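Local coordinates for trafficking protein particle complex subunit 3 (PDB 6AQ3), which carries a covalently bound palmitic acid and probably serves, as a core subunit of the TRAPP complex, in tethering vesicles during membrane trafficking, at the palmitic acid site and the interface of chains A and B. Numbering follows the deposited sequence. Chains: chain A/B, trafficking protein particle complex subunit 3.

Contact 1: the palmitic acid site. Residues chain A 35, 63, 68, 71, 81-82, 88, 91-92, 96, 100-101, 126, 146-147, 150, 154-155; chain B 30, 34. With PLM (palmitic acid), chain C.
Palmitate sits here in a buried tunnel of a TRAPP subunit of the Bet3 family, held by one covalent bond and otherwise by carbon packing. A:Cys82 is the acylated residue: its SG, anti to the carbonyl carbon (chi1 -69°), forms a thioester with the acyl carbon C1 of PLM at 1.8 Å. No hydrogen bond to the acyl oxygen O2 of PLM is made by the residues lining the site, and O2 of PLM faces the methyl CG2 of A:Thr88 at 3.6 Å.

A:Phe71 shapes the first stretch of the chain. Its CB sits at the edge of the A:Phe100 ring, in its plane; CG stands anti to the backbone N (chi1 171°) and approaches C5; CD2 is about equally near C5 and C3. CE2 of A:Phe71 comes to 3.5 Å from C3 of PLM and also meets C2; CZ touches C3 more loosely. C5 of PLM lies over one face of the A:Phe71 ring, 4.0 Å from its centroid, as a CH-pi contact. The methyl CD1 of A:Ile68 bears on C2 and C4.

Midway, A:Val150 reaches C8 of PLM with CG1, the branch anti to the backbone N, at 3.6 Å, while CB of A:Ala96 lies against C7 and C9. At the far end CG2 of A:Ile146 meets the terminal methyl CG of PLM at 3.8 Å. The partner subunit contributes there too: B:Leu30 turns CD1 to CF of PLM and to A:Met63 CE, and CD2 to A:Phe100. B:Thr34 directs OG1 to B:Leu30 O at 3.0 Å, from above the carbonyl plane, and its CG2 packs crosswise against A:Tyr35.

From the thioester at 3-10 helix 79-82, the tunnel runs between helices 49-75, 88-101 and 146-156 of chain A to helix 25-42 of chain B.

Contact 2: the interface of chains A and B. Residues chain A 34-35, 37-38, 41-42, 59; chain B 34-35, 37-38, 41-42.
Helix 25-45 of chain A and its counterpart 25-42 of chain B pack against each other across a two-fold axis, and the patch between them rests on apolar contact and a water bridge.

The apolar core belongs to the leucines. A:Leu38, with CG anti to the backbone N (chi1 170°), sends CD1 over the opposite helix, 3.8 Å from B:Leu38 CA. B:Leu38 has nearly the same torsions; its CD1 meets A:Gln41 CB at 3.9 Å, where the two side chains cross at about a right angle, and its CD2 touches A:Ser37 CB. One turn earlier, the methyl CG2 of A:Thr34, anti to the backbone N, packs on the backbone of B:Tyr35, 3.9 Å from its CA, which may let the helices approach closely.

Sulfur and amide groups form the second set. The two glutamines bend at chi2, and each lies against a methionine of the partner. A:Met42, folded at chi2 and chi3 (both -72°), brings SD to 3.6 Å from the amide carbon CD of B:Gln41, obliquely. In the twin pair, B:Met42 offers CG instead, 4.0 Å from A:Gln41 CD, and its bend comes at chi3, so the symmetry is not exact in these side chains. A:Met59, extended beyond CG, crosses B:Gln41 with its CE near OE1 and rests SD on B:Ser37 CB.

Within this patch the polar link runs through water: water 1 lies 2.7 Å from the hydroxyl B:Ser37 OG and 2.8 Å from the carbonyl A:Met59 O.

Through this patch the two subunits join as a helix-paired dimer in the crystal, a pairing that may also hold in the cell.

Contact 1: the palmitic acid site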
ATOM      1  N   TYR A  35       0.065   1.056   4.076  1.00 46.59           N
ATOM      2  CA  TYR A  35       0.120   2.465   4.439  1.00 40.36           C
ATOM      3  C   TYR A  35       0.413   2.625   5.924  1.00 49.72           C
ATOM      4  O   TYR A  35       1.187   3.506   6.314  1.00 51.86           O
ATOM      5  CB  TYR A  35      -1.196   3.176   4.050  1.00 39.12           C
ATOM      6  CG  TYR A  35      -1.195   4.680   4.349  1.00 38.96           C
ATOM      7  CD1 TYR A  35      -0.361   5.548   3.648  1.00 41.51           C
ATOM      8  CD2 TYR A  35      -2.004   5.217   5.339  1.00 40.80           C
ATOM      9  CE1 TYR A  35      -0.333   6.892   3.921  1.00 42.35           C
ATOM     10  CE2 TYR A  35      -1.989   6.569   5.627  1.00 47.61           C
ATOM     11  CZ  TYR A  35      -1.149   7.414   4.909  1.00 52.38           C
ATOM     12  OH  TYR A  35      -1.125   8.777   5.190  1.00 57.15           O
ATOM     13  N   MET A  63       1.950  10.327  -6.378  1.00 47.36           N
ATOM     14  CA  MET A  63       1.055   9.232  -6.746  1.00 51.31           C
ATOM     15  C   MET A  63      -0.104   9.733  -7.595  1.00 50.54           C
ATOM     16  O   MET A  63      -0.462   9.099  -8.593  1.00 49.18           O
ATOM     17  CB  MET A  63       0.523   8.518  -5.493  1.00 51.46           C
ATOM     18  CG  MET A  63       1.540   7.633  -4.778  1.00 63.02           C
ATOM     19  SD  MET A  63       0.975   6.942  -3.198  1.00 68.45           S
ATOM     20  CE  MET A  63      -0.716   6.520  -3.555  1.00 68.09           C
ATOM     21  N   ILE A  68      -4.168   9.561 -11.987  1.00 71.86           N
ATOM     22  CA  ILE A  68      -5.247  10.230 -12.711  1.00 65.32           C
ATOM     23  C   ILE A  68      -5.622   9.428 -13.953  1.00 72.79           C
ATOM     24  O   ILE A  68      -6.797   9.349 -14.336  1.00 73.68           O
ATOM     25  CB  ILE A  68      -4.832  11.673 -13.069  1.00 61.93           C
ATOM     26  CG1 ILE A  68      -5.968  12.424 -13.786  1.00 56.41           C
ATOM     27  CG2 ILE A  68      -3.560  11.688 -13.937  1.00 65.41           C
ATOM     28  CD1 ILE A  68      -7.199  12.679 -12.910  1.00 51.58           C
ATOM     29  N   PHE A  71      -7.800   6.583 -13.029  1.00 72.09           N
ATOM     30  CA  PHE A  71      -9.121   7.088 -12.674  1.00 70.46           C
ATOM     31  C   PHE A  71      -9.940   7.420 -13.915  1.00 77.14           C
ATOM     32  O   PHE A  71     -11.107   7.030 -14.022  1.00 85.76           O
ATOM     33  CB  PHE A  71      -8.996   8.326 -11.780  1.00 61.71           C
ATOM     34  CG  PHE A  71     -10.303   9.021 -11.544  1.00 66.50           C
ATOM     35  CD1 PHE A  71     -11.195   8.539 -10.604  1.00 72.50           C
ATOM     36  CD2 PHE A  71     -10.662  10.133 -12.290  1.00 67.51           C
ATOM     37  CE1 PHE A  71     -12.420   9.166 -10.398  1.00 75.00           C
ATOM     38  CE2 PHE A  71     -11.884  10.758 -12.094  1.00 68.69           C
ATOM     39  CZ  PHE A  71     -12.763  10.274 -11.143  1.00 68.00           C
ATOM     40  N   ALA A  81     -15.442  16.749 -18.023  1.00110.97           N
ATOM     41  CA  ALA A  81     -15.873  16.472 -16.662  1.00 98.44           C
ATOM     42  C   ALA A  81     -14.944  17.154 -15.676  1.00 94.19           C
ATOM     43  O   ALA A  81     -15.183  17.117 -14.459  1.00 88.43           O
ATOM     44  CB  ALA A  81     -15.926  14.964 -16.413  1.00 96.56           C
ATOM     45  N   CYS A  82     -13.836  17.684 -16.196  1.00 92.06           N
ATOM     46  CA  CYS A  82     -12.774  18.332 -15.450  1.00 83.60           C
ATOM     47  C   CYS A  82     -12.486  19.715 -16.035  1.00 78.09           C
ATOM     48  O   CYS A  82     -11.348  20.180 -16.009  1.00 78.85           O
ATOM     49  CB  CYS A  82     -11.512  17.467 -15.469  1.00 82.29           C
ATOM     50  SG  CYS A  82     -11.629  15.930 -14.523  1.00 97.83           S
ATOM     51  N   THR A  88     -14.945  19.182  -9.822  1.00 56.47           N
ATOM     52  CA  THR A  88     -14.091  18.188  -9.190  1.00 54.83           C
ATOM     53  C   THR A  88     -14.685  17.638  -7.899  1.00 53.08           C
ATOM     54  O   THR A  88     -14.299  16.545  -7.474  1.00 48.66           O
ATOM     55  CB  THR A  88     -12.708  18.778  -8.925  1.00 49.20           C
ATOM     56  OG1 THR A  88     -12.795  19.817  -7.932  1.00 45.54           O
ATOM     57  CG2 THR A  88     -12.101  19.317 -10.208  1.00 42.98           C
ATOM     58  N   SER A  91     -16.795  14.448  -8.647  1.00 57.97           N
ATOM     59  CA  SER A  91     -15.952  13.385  -9.186  1.00 55.88           C
ATOM     60  C   SER A  91     -15.103  12.743  -8.099  1.00 52.40           C
ATOM     61  O   SER A  91     -14.935  11.522  -8.076  1.00 61.72           O
ATOM     62  CB  SER A  91     -15.056  13.927 -10.298  1.00 61.34           C
ATOM     63  OG  SER A  91     -15.825  14.412 -11.384  1.00 69.32           O
ATOM     64  N   ILE A  92     -14.545  13.553  -7.199  1.00 49.21           N
ATOM     65  CA  ILE A  92     -13.692  13.031  -6.137  1.00 48.98           C
ATOM     66  C   ILE A  92     -14.528  12.348  -5.062  1.00 51.58           C
ATOM     67  O   ILE A  92     -14.246  11.215  -4.665  1.00 60.80           O
ATOM     68  CB  ILE A  92     -12.841  14.160  -5.533  1.00 48.91           C
ATOM     69  CG1 ILE A  92     -11.887  14.747  -6.576  1.00 53.41           C
ATOM     70  CG2 ILE A  92     -12.064  13.648  -4.332  1.00 42.13           C
ATOM     71  CD1 ILE A  92     -11.264  16.084  -6.122  1.00 52.58           C
ATOM     72  N   ALA A  96     -14.156   8.920  -7.181  1.00 53.48           N
ATOM     73  CA  ALA A  96     -12.781   8.586  -6.824  1.00 51.48           C
ATOM     74  C   ALA A  96     -12.700   7.917  -5.451  1.00 53.70           C
ATOM     75  O   ALA A  96     -11.989   6.921  -5.272  1.00 58.87           O
ATOM     76  CB  ALA A  96     -11.912   9.842  -6.893  1.00 45.31           C
ATOM     77  N   PHE A 100     -11.230   3.997  -5.065  1.00 57.72           N
ATOM     78  CA  PHE A 100      -9.916   3.730  -4.503  1.00 57.11           C
ATOM     79  C   PHE A 100      -9.952   3.323  -3.039  1.00 56.18           C
ATOM     80  O   PHE A 100      -9.057   2.599  -2.593  1.00 57.20           O
ATOM     81  CB  PHE A 100      -9.023   4.957  -4.676  1.00 61.71           C
ATOM     82  CG  PHE A 100      -8.763   5.301  -6.108  1.00 67.42           C
ATOM     83  CD1 PHE A 100      -8.110   4.409  -6.941  1.00 72.46           C
ATOM     84  CD2 PHE A 100      -9.180   6.525  -6.625  1.00 65.70           C
ATOM     85  CE1 PHE A 100      -7.874   4.736  -8.276  1.00 78.70           C
ATOM     86  CE2 PHE A 100      -8.948   6.864  -7.947  1.00 66.44           C
ATOM     87  CZ  PHE A 100      -8.291   5.973  -8.775  1.00 74.12           C
ATOM     88  N   LEU A 101     -10.927   3.817  -2.274  1.00 54.37           N
ATOM     89  CA  LEU A 101     -11.012   3.549  -0.848  1.00 59.50           C
ATOM     90  C   LEU A 101     -12.313   2.888  -0.414  1.00 61.39           C
ATOM     91  O   LEU A 101     -12.470   2.598   0.777  1.00 64.34           O
ATOM     92  CB  LEU A 101     -10.824   4.851  -0.052  1.00 63.05           C
ATOM     93  CG  LEU A 101      -9.474   5.566  -0.182  1.00 57.33           C
ATOM     94  CD1 LEU A 101      -9.570   6.948   0.419  1.00 47.71           C
ATOM     95  CD2 LEU A 101      -8.357   4.770   0.455  1.00 55.98           C
ATOM     96  N   LEU A 126      -8.287   3.258   5.940  1.00 49.10           N
ATOM     97  CA  LEU A 126      -6.914   3.440   6.417  1.00 52.62           C
ATOM     98  C   LEU A 126      -6.868   3.608   7.930  1.00 55.13           C
ATOM     99  O   LEU A 126      -5.852   3.287   8.561  1.00 53.89           O
ATOM    100  CB  LEU A 126      -6.262   4.648   5.734  1.00 48.13           C
ATOM    101  CG  LEU A 126      -6.330   4.638   4.205  1.00 49.80           C
ATOM    102  CD1 LEU A 126      -5.595   5.852   3.636  1.00 47.48           C
ATOM    103  CD2 LEU A 126      -5.772   3.330   3.656  1.00 51.52           C
ATOM    104  N   ILE A 146      -1.764  11.623   3.094  1.00 45.25           N
ATOM    105  CA  ILE A 146      -1.428  11.241   1.727  1.00 43.15           C
ATOM    106  C   ILE A 146      -2.573  11.531   0.766  1.00 39.62           C
ATOM    107  O   ILE A 146      -2.340  11.883  -0.404  1.00 40.21           O
ATOM    108  CB  ILE A 146      -1.016   9.753   1.689  1.00 46.40           C
ATOM    109  CG1 ILE A 146      -0.292   9.436   0.376  1.00 41.42           C
ATOM    110  CG2 ILE A 146      -2.255   8.804   1.884  1.00 40.52           C
ATOM    111  CD1 ILE A 146       0.511   8.159   0.441  1.00 49.30           C
ATOM    112  N   ILE A 147      -3.818  11.453   1.252  1.00 35.81           N
ATOM    113  CA  ILE A 147      -4.976  11.699   0.393  1.00 40.23           C
ATOM    114  C   ILE A 147      -4.935  13.117  -0.166  1.00 41.02           C
ATOM    115  O   ILE A 147      -5.260  13.349  -1.332  1.00 49.55           O
ATOM    116  CB  ILE A 147      -6.287  11.452   1.160  1.00 37.80           C
ATOM    117  CG1 ILE A 147      -6.376  10.009   1.669  1.00 42.40           C
ATOM    118  CG2 ILE A 147      -7.474  11.750   0.264  1.00 37.27           C
ATOM    119  CD1 ILE A 147      -7.685   9.728   2.423  1.00 34.95           C
ATOM    120  N   VAL A 150      -2.584  13.206  -3.121  1.00 36.68           N
ATOM    121  CA  VAL A 150      -3.151  12.559  -4.303  1.00 44.48           C
ATOM    122  C   VAL A 150      -4.104  13.487  -5.036  1.00 45.70           C
ATOM    123  O   VAL A 150      -4.143  13.508  -6.271  1.00 43.64           O
ATOM    124  CB  VAL A 150      -3.860  11.254  -3.914  1.00 38.08           C
ATOM    125  CG1 VAL A 150      -4.520  10.650  -5.141  1.00 33.09           C
ATOM    126  CG2 VAL A 150      -2.849  10.310  -3.338  1.00 40.13           C
ATOM    127  N   ALA A 154      -3.311  14.759  -8.706  1.00 41.88           N
ATOM    128  CA  ALA A 154      -4.242  14.374  -9.758  1.00 44.08           C
ATOM    129  C   ALA A 154      -4.799  15.606 -10.442  1.00 41.33           C
ATOM    130  O   ALA A 154      -4.828  15.673 -11.673  1.00 47.79           O
ATOM    131  CB  ALA A 154      -5.374  13.502  -9.215  1.00 45.46           C
ATOM    132  N   LEU A 155      -5.214  16.613  -9.660  1.00 39.60           N
ATOM    133  CA  LEU A 155      -5.848  17.782 -10.272  1.00 43.95           C
ATOM    134  C   LEU A 155      -4.859  18.620 -11.075  1.00 51.93           C
ATOM    135  O   LEU A 155      -5.261  19.299 -12.030  1.00 51.80           O
ATOM    136  CB  LEU A 155      -6.544  18.644  -9.222  1.00 36.85           C
ATOM    137  CG  LEU A 155      -7.795  18.059  -8.579  1.00 40.83           C
ATOM    138  CD1 LEU A 155      -8.463  19.089  -7.631  1.00 36.23           C
ATOM    139  CD2 LEU A 155      -8.760  17.593  -9.653  1.00 48.08           C
TER
ATOM    140  N   LEU B  30      -2.222   1.276  -6.964  1.00 63.32           N
ATOM    141  CA  LEU B  30      -2.236   2.096  -5.763  1.00 55.44           C
ATOM    142  C   LEU B  30      -1.418   1.448  -4.650  1.00 56.80           C
ATOM    143  O   LEU B  30      -0.656   2.129  -3.952  1.00 54.65           O
ATOM    144  CB  LEU B  30      -3.690   2.333  -5.347  1.00 57.31           C
ATOM    145  CG  LEU B  30      -4.048   3.295  -4.227  1.00 61.58           C
ATOM    146  CD1 LEU B  30      -3.421   4.610  -4.550  1.00 71.37           C
ATOM    147  CD2 LEU B  30      -5.570   3.473  -4.127  1.00 57.64           C
ATOM    148  N   THR B  34       2.005   2.997  -2.916  1.00 38.01           N
ATOM    149  CA  THR B  34       2.129   3.193  -1.480  1.00 41.29           C
ATOM    150  C   THR B  34       3.346   2.449  -0.944  1.00 38.77           C
ATOM    151  O   THR B  34       4.148   3.012  -0.194  1.00 40.10           O
ATOM    152  CB  THR B  34       0.859   2.723  -0.770  1.00 48.04           C
ATOM    153  OG1 THR B  34      -0.268   3.441  -1.285  1.00 46.61           O
ATOM    154  CG2 THR B  34       0.966   2.943   0.729  1.00 44.41           C
TER
HETATM  155  C1  PLM C 201     -11.517  15.537 -12.724  1.00 68.89           C
HETATM  156  O2  PLM C 201     -12.282  16.104 -11.896  1.00 89.14           O
HETATM  157  C2  PLM C 201     -10.467  14.489 -12.083  1.00 64.53           C
HETATM  158  C3  PLM C 201     -10.800  13.810 -10.693  1.00 61.36           C
HETATM  159  C4  PLM C 201      -9.526  13.539  -9.785  1.00 58.34           C
HETATM  160  C5  PLM C 201      -9.366  12.124  -9.109  1.00 53.50           C
HETATM  161  C6  PLM C 201      -8.719  12.180  -7.674  1.00 52.85           C
HETATM  162  C7  PLM C 201      -8.393  10.817  -7.008  1.00 55.00           C
HETATM  163  C8  PLM C 201      -8.064  10.906  -5.467  1.00 54.54           C
HETATM  164  C9  PLM C 201      -8.874   9.942  -4.574  1.00 49.02           C
HETATM  165  CA  PLM C 201      -8.264   9.628  -3.184  1.00 52.11           C
HETATM  166  CB  PLM C 201      -7.319   8.403  -3.188  1.00 50.41           C
HETATM  167  CC  PLM C 201      -6.455   8.245  -1.922  1.00 48.98           C
HETATM  168  CD  PLM C 201      -5.511   7.022  -1.977  1.00 47.01           C
HETATM  169  CE  PLM C 201      -4.624   6.873  -0.745  1.00 43.15           C
HETATM  170  CF  PLM C 201      -3.637   5.702  -0.809  1.00 49.40           C
HETATM  171  CG  PLM C 201      -3.010   5.365   0.556  1.00 51.28           C

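Contact 2: the interface of chains A and B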
ATOM      1  N   THR A  34      -0.310  -1.755   4.556  1.00 45.67           N
ATOM      2  CA  THR A  34       0.906  -1.234   3.933  1.00 48.01           C
ATOM      3  C   THR A  34       1.108   0.239   4.282  1.00 49.20           C
ATOM      4  O   THR A  34       2.169   0.630   4.788  1.00 47.12           O
ATOM      5  CB  THR A  34       0.856  -1.437   2.422  1.00 49.79           C
ATOM      6  OG1 THR A  34       0.704  -2.839   2.135  1.00 51.10           O
ATOM      7  CG2 THR A  34       2.145  -0.914   1.750  1.00 44.31           C
ATOM      8  N   TYR A  35       0.065   1.056   4.076  1.00 46.59           N
ATOM      9  CA  TYR A  35       0.120   2.465   4.439  1.00 40.36           C
ATOM     10  C   TYR A  35       0.413   2.625   5.924  1.00 49.72           C
ATOM     11  O   TYR A  35       1.187   3.506   6.314  1.00 51.86           O
ATOM     12  CB  TYR A  35      -1.196   3.176   4.050  1.00 39.12           C
ATOM     13  CG  TYR A  35      -1.195   4.680   4.349  1.00 38.96           C
ATOM     14  CD1 TYR A  35      -0.361   5.548   3.648  1.00 41.51           C
ATOM     15  CD2 TYR A  35      -2.004   5.217   5.339  1.00 40.80           C
ATOM     16  CE1 TYR A  35      -0.333   6.892   3.921  1.00 42.35           C
ATOM     17  CE2 TYR A  35      -1.989   6.569   5.627  1.00 47.61           C
ATOM     18  CZ  TYR A  35      -1.149   7.414   4.909  1.00 52.38           C
ATOM     19  OH  TYR A  35      -1.125   8.777   5.190  1.00 57.15           O
ATOM     20  N   SER A  37       2.235   0.688   7.696  1.00 39.55           N
ATOM     21  CA  SER A  37       3.678   0.501   7.849  1.00 41.62           C
ATOM     22  C   SER A  37       4.446   1.769   7.477  1.00 51.03           C
ATOM     23  O   SER A  37       5.443   2.108   8.122  1.00 54.89           O
ATOM     24  CB  SER A  37       4.166  -0.664   6.987  1.00 42.43           C
ATOM     25  OG  SER A  37       3.412  -1.833   7.221  1.00 55.03           O
ATOM     26  N   LEU A  38       3.982   2.488   6.450  1.00 55.98           N
ATOM     27  CA  LEU A  38       4.633   3.730   6.037  1.00 51.07           C
ATOM     28  C   LEU A  38       4.577   4.764   7.155  1.00 51.20           C
ATOM     29  O   LEU A  38       5.600   5.352   7.533  1.00 48.55           O
ATOM     30  CB  LEU A  38       3.952   4.269   4.769  1.00 50.92           C
ATOM     31  CG  LEU A  38       4.262   5.670   4.221  1.00 44.73           C
ATOM     32  CD1 LEU A  38       5.715   5.758   3.849  1.00 48.25           C
ATOM     33  CD2 LEU A  38       3.424   5.965   2.996  1.00 51.15           C
ATOM     34  N   GLN A  41       6.853   3.962   9.902  1.00 51.72           N
ATOM     35  CA  GLN A  41       8.225   4.283   9.534  1.00 50.10           C
ATOM     36  C   GLN A  41       8.500   5.783   9.661  1.00 53.66           C
ATOM     37  O   GLN A  41       9.586   6.192  10.102  1.00 50.04           O
ATOM     38  CB  GLN A  41       8.486   3.805   8.110  1.00 46.10           C
ATOM     39  CG  GLN A  41       9.891   4.109   7.653  1.00 47.98           C
ATOM     40  CD  GLN A  41      10.883   3.240   8.390  1.00 59.85           C
ATOM     41  OE1 GLN A  41      10.552   2.133   8.839  1.00 58.59           O
ATOM     42  NE2 GLN A  41      12.088   3.751   8.571  1.00 66.34           N
ATOM     43  N   MET A  42       7.532   6.614   9.262  1.00 52.02           N
ATOM     44  CA  MET A  42       7.696   8.063   9.342  1.00 47.80           C
ATOM     45  C   MET A  42       7.770   8.527  10.794  1.00 54.19           C
ATOM     46  O   MET A  42       8.445   9.517  11.099  1.00 55.59           O
ATOM     47  CB  MET A  42       6.543   8.753   8.617  1.00 41.37           C
ATOM     48  CG  MET A  42       6.414   8.377   7.131  1.00 46.17           C
ATOM     49  SD  MET A  42       7.716   9.095   6.097  1.00 60.21           S
ATOM     50  CE  MET A  42       7.174  10.805   6.133  1.00 63.22           C
ATOM     51  N   MET A  59       4.345  12.724  -0.793  1.00 42.41           N
ATOM     52  CA  MET A  59       4.270  11.372  -1.335  1.00 43.28           C
ATOM     53  C   MET A  59       2.984  11.154  -2.130  1.00 43.74           C
ATOM     54  O   MET A  59       3.006  10.538  -3.205  1.00 47.86           O
ATOM     55  CB  MET A  59       4.372  10.358  -0.203  1.00 51.04           C
ATOM     56  CG  MET A  59       5.765  10.120   0.355  1.00 46.12           C
ATOM     57  SD  MET A  59       5.553   9.190   1.893  1.00 59.40           S
ATOM     58  CE  MET A  59       7.173   9.404   2.618  1.00 56.11           C
TER
ATOM     59  N   THR B  34       2.005   2.997  -2.916  1.00 38.01           N
ATOM     60  CA  THR B  34       2.129   3.193  -1.480  1.00 41.29           C
ATOM     61  C   THR B  34       3.346   2.449  -0.944  1.00 38.77           C
ATOM     62  O   THR B  34       4.148   3.012  -0.194  1.00 40.10           O
ATOM     63  CB  THR B  34       0.859   2.723  -0.770  1.00 48.04           C
ATOM     64  OG1 THR B  34      -0.268   3.441  -1.285  1.00 46.61           O
ATOM     65  CG2 THR B  34       0.966   2.943   0.729  1.00 44.41           C
ATOM     66  N   TYR B  35       3.493   1.175  -1.322  1.00 40.59           N
ATOM     67  CA  TYR B  35       4.670   0.401  -0.941  1.00 39.32           C
ATOM     68  C   TYR B  35       5.940   1.057  -1.461  1.00 47.84           C
ATOM     69  O   TYR B  35       6.935   1.163  -0.732  1.00 42.95           O
ATOM     70  CB  TYR B  35       4.550  -1.040  -1.460  1.00 37.98           C
ATOM     71  CG  TYR B  35       5.715  -1.931  -1.055  1.00 44.06           C
ATOM     72  CD1 TYR B  35       5.933  -2.240   0.287  1.00 46.67           C
ATOM     73  CD2 TYR B  35       6.588  -2.457  -1.995  1.00 40.94           C
ATOM     74  CE1 TYR B  35       6.985  -3.033   0.682  1.00 39.25           C
ATOM     75  CE2 TYR B  35       7.656  -3.267  -1.607  1.00 41.93           C
ATOM     76  CZ  TYR B  35       7.842  -3.552  -0.254  1.00 45.79           C
ATOM     77  OH  TYR B  35       8.889  -4.343   0.179  1.00 41.65           O
ATOM     78  N   SER B  37       6.510   4.230  -1.959  1.00 42.51           N
ATOM     79  CA  SER B  37       6.848   5.355  -1.089  1.00 44.34           C
ATOM     80  C   SER B  37       7.522   4.876   0.197  1.00 45.37           C
ATOM     81  O   SER B  37       8.359   5.586   0.765  1.00 50.68           O
ATOM     82  CB  SER B  37       5.599   6.167  -0.736  1.00 47.42           C
ATOM     83  OG  SER B  37       4.861   6.529  -1.886  1.00 54.01           O
ATOM     84  N   LEU B  38       7.120   3.710   0.704  1.00 45.89           N
ATOM     85  CA  LEU B  38       7.753   3.154   1.898  1.00 46.46           C
ATOM     86  C   LEU B  38       9.211   2.794   1.623  1.00 40.49           C
ATOM     87  O   LEU B  38      10.107   3.206   2.368  1.00 42.97           O
ATOM     88  CB  LEU B  38       6.965   1.935   2.393  1.00 40.91           C
ATOM     89  CG  LEU B  38       7.613   1.064   3.487  1.00 47.62           C
ATOM     90  CD1 LEU B  38       7.917   1.860   4.768  1.00 40.27           C
ATOM     91  CD2 LEU B  38       6.716  -0.101   3.809  1.00 48.75           C
ATOM     92  N   GLN B  41      11.279   5.900   1.184  1.00 49.46           N
ATOM     93  CA  GLN B  41      11.600   6.533   2.454  1.00 51.17           C
ATOM     94  C   GLN B  41      12.710   5.785   3.192  1.00 45.10           C
ATOM     95  O   GLN B  41      13.616   6.406   3.756  1.00 45.19           O
ATOM     96  CB  GLN B  41      10.328   6.635   3.301  1.00 54.08           C
ATOM     97  CG  GLN B  41      10.570   7.061   4.743  1.00 60.46           C
ATOM     98  CD  GLN B  41      11.074   8.474   4.876  1.00 67.65           C
ATOM     99  OE1 GLN B  41      10.860   9.308   3.994  1.00 77.59           O
ATOM    100  NE2 GLN B  41      11.740   8.763   5.999  1.00 63.52           N
ATOM    101  N   MET B  42      12.671   4.456   3.182  1.00 44.11           N
ATOM    102  CA  MET B  42      13.725   3.695   3.847  1.00 47.16           C
ATOM    103  C   MET B  42      15.075   3.837   3.145  1.00 52.12           C
ATOM    104  O   MET B  42      16.111   3.885   3.808  1.00 50.97           O
ATOM    105  CB  MET B  42      13.326   2.231   3.962  1.00 45.15           C
ATOM    106  CG  MET B  42      12.072   2.049   4.803  1.00 52.93           C
ATOM    107  SD  MET B  42      11.583   0.340   4.929  1.00 58.27           S
ATOM    108  CE  MET B  42      12.963  -0.294   5.865  1.00 65.59           C
TER
HETATM  109  O   HOH W   1       5.076   8.674  -3.554  1.00 43.49           O

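The centres of the C-alpha atoms of contact 1 and contact 2 lie about 17 Å apart, yet the two contacts share A:Tyr35 and B:Thr34. The paired first helices thus serve both sites: one stretch forms the subunit interface, while residues of the same helix in chain B help close the inner end of the acyl tunnel of chain A. Helix 49-75 likewise supplies residues to each. The principle illustrated is that a lipid site can be completed by assembly. Because the dimer is two-fold symmetric, each subunit can help finish its neighbour's tunnel, so acyl binding and pairing may support one another.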